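Local coordinates for protein ribonucleotide monophosphatase NagD (PDB 2C4N) that removes phosphate from nucleotides, ribonucleoside 5'-monophosphates among them, as a magnesium-dependent phosphatase of the haloacid dehalogenase (HAD) superfamily, at residues G23-E26 with F27-I31; A184-N187 with K188-A191. All blocks are in the same frame, centred on the assembly; numbering follows the deposited sequence.

Interaction 1. Residues G23-E26 with F27-I31; sequences GAAE and FLHGI
Phe27 N bonds back to Gly23 O at 2.9 Å and Leu28 N to Ala24 O at 2.9 Å, the first turn of helix 24-33. Gly23 is its N-cap. With phi 96° and psi -12°, its backbone has little room for a CB beside the preceding carbonyl oxygen, and glycine suits the position. A later bond, Gly30 N to Glu26 O at 3.0 Å, is less straight, at 149°.

Phe27 and Leu28 carry the buried side of the helix. Phe27 CB rests on two carbonyl oxygens of the turn below, 3.3 Å from Gly23 O and 3.4 Å from Ala24 O. The CG of Phe27 is anti to its backbone N (chi1 174°), and the ring leads away from the first turn. Ile31 CD1 lies 3.6 Å above one ring face, offset toward the rim. The Phe27 side chain also touches Cys8 of strand 5-9, Val244 and Ile247. Leu28 leans over the same turn, with CG 3.4 Å from Ala24 O. Its side chain reaches Leu38 and Leu40 of strand 38-42.

Glu26 OE1 stays 6.3 Å from His29 NE2, so the two groups make no direct contact. Phe27, Leu28 and Ile31 are buried while Glu26 is exposed, so this part of the helix is amphipathic. Backbone bonds hold the turn, and apolar side chains fix it against the parallel sheet.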
loop_
_atom_site.group_PDB
_atom_site.type_symbol
_atom_site.label_atom_id
_atom_site.label_comp_id
_atom_site.label_asym_id
_atom_site.label_seq_id
_atom_site.Cartn_x
_atom_site.Cartn_y
_atom_site.Cartn_z
ATOM N N GLY A 23 -2.922 -24.481 32.986
ATOM C CA GLY A 23 -2.361 -25.655 32.340
ATOM C C GLY A 23 -0.980 -25.459 31.732
ATOM O O GLY A 23 -0.317 -26.430 31.362
ATOM N N ALA A 24 -0.537 -24.209 31.630
ATOM C CA ALA A 24 0.769 -23.902 31.051
ATOM C C ALA A 24 1.910 -24.636 31.746
ATOM O O ALA A 24 2.744 -25.260 31.094
ATOM C CB ALA A 24 1.021 -22.395 31.090
ATOM N N ALA A 25 1.947 -24.560 33.072
ATOM C CA ALA A 25 3.006 -25.215 33.835
ATOM C C ALA A 25 3.080 -26.712 33.538
ATOM O O ALA A 25 4.147 -27.238 33.221
ATOM C CB ALA A 25 2.793 -24.981 35.330
ATOM N N GLU A 26 1.942 -27.392 33.634
ATOM C CA GLU A 26 1.881 -28.827 33.384
ATOM C C GLU A 26 2.275 -29.159 31.946
ATOM O O GLU A 26 2.956 -30.153 31.687
ATOM C CB GLU A 26 0.468 -29.347 33.664
ATOM C CG GLU A 26 0.349 -30.861 33.646
ATOM C CD GLU A 26 1.131 -31.524 34.766
ATOM O OE1 GLU A 26 2.367 -31.347 34.823
ATOM O OE2 GLU A 26 0.508 -32.223 35.592
ATOM N N PHE A 27 1.838 -28.322 31.010
ATOM C CA PHE A 27 2.147 -28.519 29.600
ATOM C C PHE A 27 3.654 -28.496 29.380
ATOM O O PHE A 27 4.220 -29.412 28.783
ATOM C CB PHE A 27 1.487 -27.420 28.762
ATOM C CG PHE A 27 1.866 -27.446 27.310
ATOM C CD1 PHE A 27 1.518 -28.522 26.499
ATOM C CD2 PHE A 27 2.563 -26.381 26.744
ATOM C CE1 PHE A 27 1.856 -28.540 25.145
ATOM C CE2 PHE A 27 2.906 -26.388 25.393
ATOM C CZ PHE A 27 2.551 -27.471 24.590
ATOM N N LEU A 28 4.302 -27.444 29.873
ATOM C CA LEU A 28 5.744 -27.294 29.717
ATOM C C LEU A 28 6.540 -28.369 30.451
ATOM O O LEU A 28 7.483 -28.937 29.895
ATOM C CB LEU A 28 6.174 -25.905 30.191
ATOM C CG LEU A 28 5.604 -24.734 29.376
ATOM C CD1 LEU A 28 6.137 -23.415 29.921
ATOM C CD2 LEU A 28 5.987 -24.899 27.912
ATOM N N HIS A 29 6.164 -28.651 31.694
ATOM C CA HIS A 29 6.862 -29.668 32.475
ATOM C C HIS A 29 6.770 -31.029 31.794
ATOM O O HIS A 29 7.721 -31.811 31.827
ATOM C CB HIS A 29 6.292 -29.748 33.894
ATOM C CG HIS A 29 6.565 -28.530 34.724
ATOM N ND1 HIS A 29 7.815 -27.956 34.814
ATOM C CD2 HIS A 29 5.752 -27.784 35.510
ATOM C CE1 HIS A 29 7.760 -26.908 35.616
ATOM N NE2 HIS A 29 6.520 -26.783 36.052
ATOM N N GLY A 30 5.629 -31.304 31.170
ATOM C CA GLY A 30 5.458 -32.568 30.476
ATOM C C GLY A 30 6.449 -32.699 29.336
ATOM O O GLY A 30 7.027 -33.765 29.116
ATOM N N ILE A 31 6.652 -31.606 28.605
ATOM C CA ILE A 31 7.589 -31.601 27.490
ATOM C C ILE A 31 9.022 -31.794 27.969
ATOM O O ILE A 31 9.767 -32.599 27.412
ATOM C CB ILE A 31 7.500 -30.277 26.700
ATOM C CG1 ILE A 31 6.119 -30.164 26.051
ATOM C CG2 ILE A 31 8.602 -30.212 25.647
ATOM C CD1 ILE A 31 5.844 -28.814 25.426
#

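Interaction 2. Residues A184-N187 with K188-A191; sequences AALN and KMQA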
loop_
_atom_site.group_PDB
_atom_site.type_symbol
_atom_site.label_atom_id
_atom_site.label_comp_id
_atom_site.label_asym_id
_atom_site.label_seq_id
_atom_site.Cartn_x
_atom_site.Cartn_y
_atom_site.Cartn_z
ATOM N N ALA A 184 16.123 -20.111 13.003
ATOM C CA ALA A 184 17.037 -19.757 14.086
ATOM C C ALA A 184 16.693 -20.544 15.345
ATOM O O ALA A 184 17.575 -20.996 16.067
ATOM C CB ALA A 184 16.954 -18.258 14.364
ATOM N N ALA A 185 15.400 -20.703 15.604
ATOM C CA ALA A 185 14.946 -21.445 16.774
ATOM C C ALA A 185 15.329 -22.916 16.649
ATOM O O ALA A 185 15.753 -23.542 17.625
ATOM C CB ALA A 185 13.432 -21.297 16.936
ATOM N N LEU A 186 15.179 -23.469 15.445
ATOM C CA LEU A 186 15.541 -24.863 15.190
ATOM C C LEU A 186 17.038 -25.050 15.413
ATOM O O LEU A 186 17.467 -26.026 16.020
ATOM C CB LEU A 186 15.187 -25.268 13.752
ATOM C CG LEU A 186 13.706 -25.361 13.364
ATOM C CD1 LEU A 186 13.591 -25.614 11.867
ATOM C CD2 LEU A 186 13.031 -26.474 14.142
ATOM N N ASN A 187 17.843 -24.143 14.912
ATOM C CA ASN A 187 19.270 -24.226 15.087
ATOM C C ASN A 187 19.618 -24.182 16.565
ATOM O O ASN A 187 20.532 -24.791 16.985
ATOM C CB ASN A 187 20.073 -23.152 14.298
ATOM C CG ASN A 187 19.803 -23.152 12.760
ATOM O OD1 ASN A 187 19.274 -24.091 12.211
ATOM N ND2 ASN A 187 20.143 -22.061 12.106
ATOM N N LYS A 188 18.871 -23.419 17.332
ATOM C CA LYS A 188 19.096 -23.323 18.773
ATOM C C LYS A 188 18.886 -24.685 19.428
ATOM O O LYS A 188 19.544 -25.018 20.408
ATOM C CB LYS A 188 18.149 -22.277 19.387
ATOM C CG LYS A 188 18.167 -22.193 20.915
ATOM C CD LYS A 188 17.297 -21.023 21.402
ATOM C CE LYS A 188 17.003 -21.071 22.907
ATOM N NZ LYS A 188 18.197 -20.850 23.762
ATOM N N MET A 189 17.968 -25.474 18.877
ATOM C CA MET A 189 17.688 -26.805 19.407
ATOM C C MET A 189 18.424 -27.883 18.617
ATOM O O MET A 189 18.336 -29.066 18.953
ATOM C CB MET A 189 16.188 -27.117 19.349
ATOM C CG MET A 189 15.293 -26.180 20.133
ATOM S SD MET A 189 13.566 -26.710 20.056
ATOM C CE MET A 189 13.087 -26.123 18.412
ATOM N N GLN A 190 19.132 -27.475 17.567
ATOM C CA GLN A 190 19.842 -28.423 16.715
ATOM C C GLN A 190 18.797 -29.422 16.227
ATOM O O GLN A 190 19.031 -30.633 16.198
ATOM C CB GLN A 190 20.931 -29.149 17.509
ATOM C CG GLN A 190 21.969 -28.225 18.127
ATOM C CD GLN A 190 22.921 -28.961 19.052
ATOM O OE1 GLN A 190 23.592 -29.911 18.647
ATOM N NE2 GLN A 190 22.980 -28.526 20.306
ATOM N N ALA A 191 17.639 -28.897 15.841
ATOM C CA ALA A 191 16.534 -29.728 15.389
ATOM C C ALA A 191 16.186 -29.526 13.926
ATOM O O ALA A 191 16.530 -28.503 13.324
ATOM C CB ALA A 191 15.311 -29.446 16.241
#
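Leu186 and Ala191 close a Schellman motif at the C-terminal end of helix 180-189. Ala191 N reaches back to Leu186 O at 2.9 Å, and the bond is nearly straight (174°). A weak bond from Gln190 N to Asn187 O completes the motif. Gln190 is the C-prime residue, and its positive phi (56°) turns the chain out of the helix. Before this point Lys188 N still bonds to Ala184 O. Met189 N bonds to Ala185 O at 3.2 Å in a bent geometry (137°), with a weak second bond to Leu186 O, so the helix is already loosening.

The packed side is apolar. Leu186 CD2 lies 4.3 Å from both Met189 CE and Ala191 CB, so one methyl serves two partners. Met189 bends at chi3, which places CE 3.8 Å from Ala185 O. Leu186, Met189 and Ala191 all touch Thr196 of strand 196-200. Ala185, Met189 and Ala191 meet strand 5-9, so this side of the helix end is seated on the central parallel sheet.

The other side is looser. Asn187 and Gln190 are exposed. Asn187 touches Arg81, while Gln190 CG comes only to 3.9 Å from Asn187 O. Lys188 is the exception here: its chain leads away from the turn and touches Tyr69, and its NZ is hydrogen-bonded to Ser66 O.

Interactions 1 and 2 lie on separate helices of one HAD core domain. Their centres are 21 Å apart, and their nearest atoms are about 8 Å apart without touching. Residues 23-31 start a helix, while residues 184-191 end one. Both pack on strand 5-9, which ends at Asp9. Asp9, Asp11 and Asp201 bind the magnesium ion. The side chain of Phe27 is about 13 Å from that ion and about 9 Å from the side chain of Asp9. In interaction 2, the side chain of Ala185 is about 9 Å from that of Lys176, a probable substrate-binding residue. Neither contact forms part of the metal site.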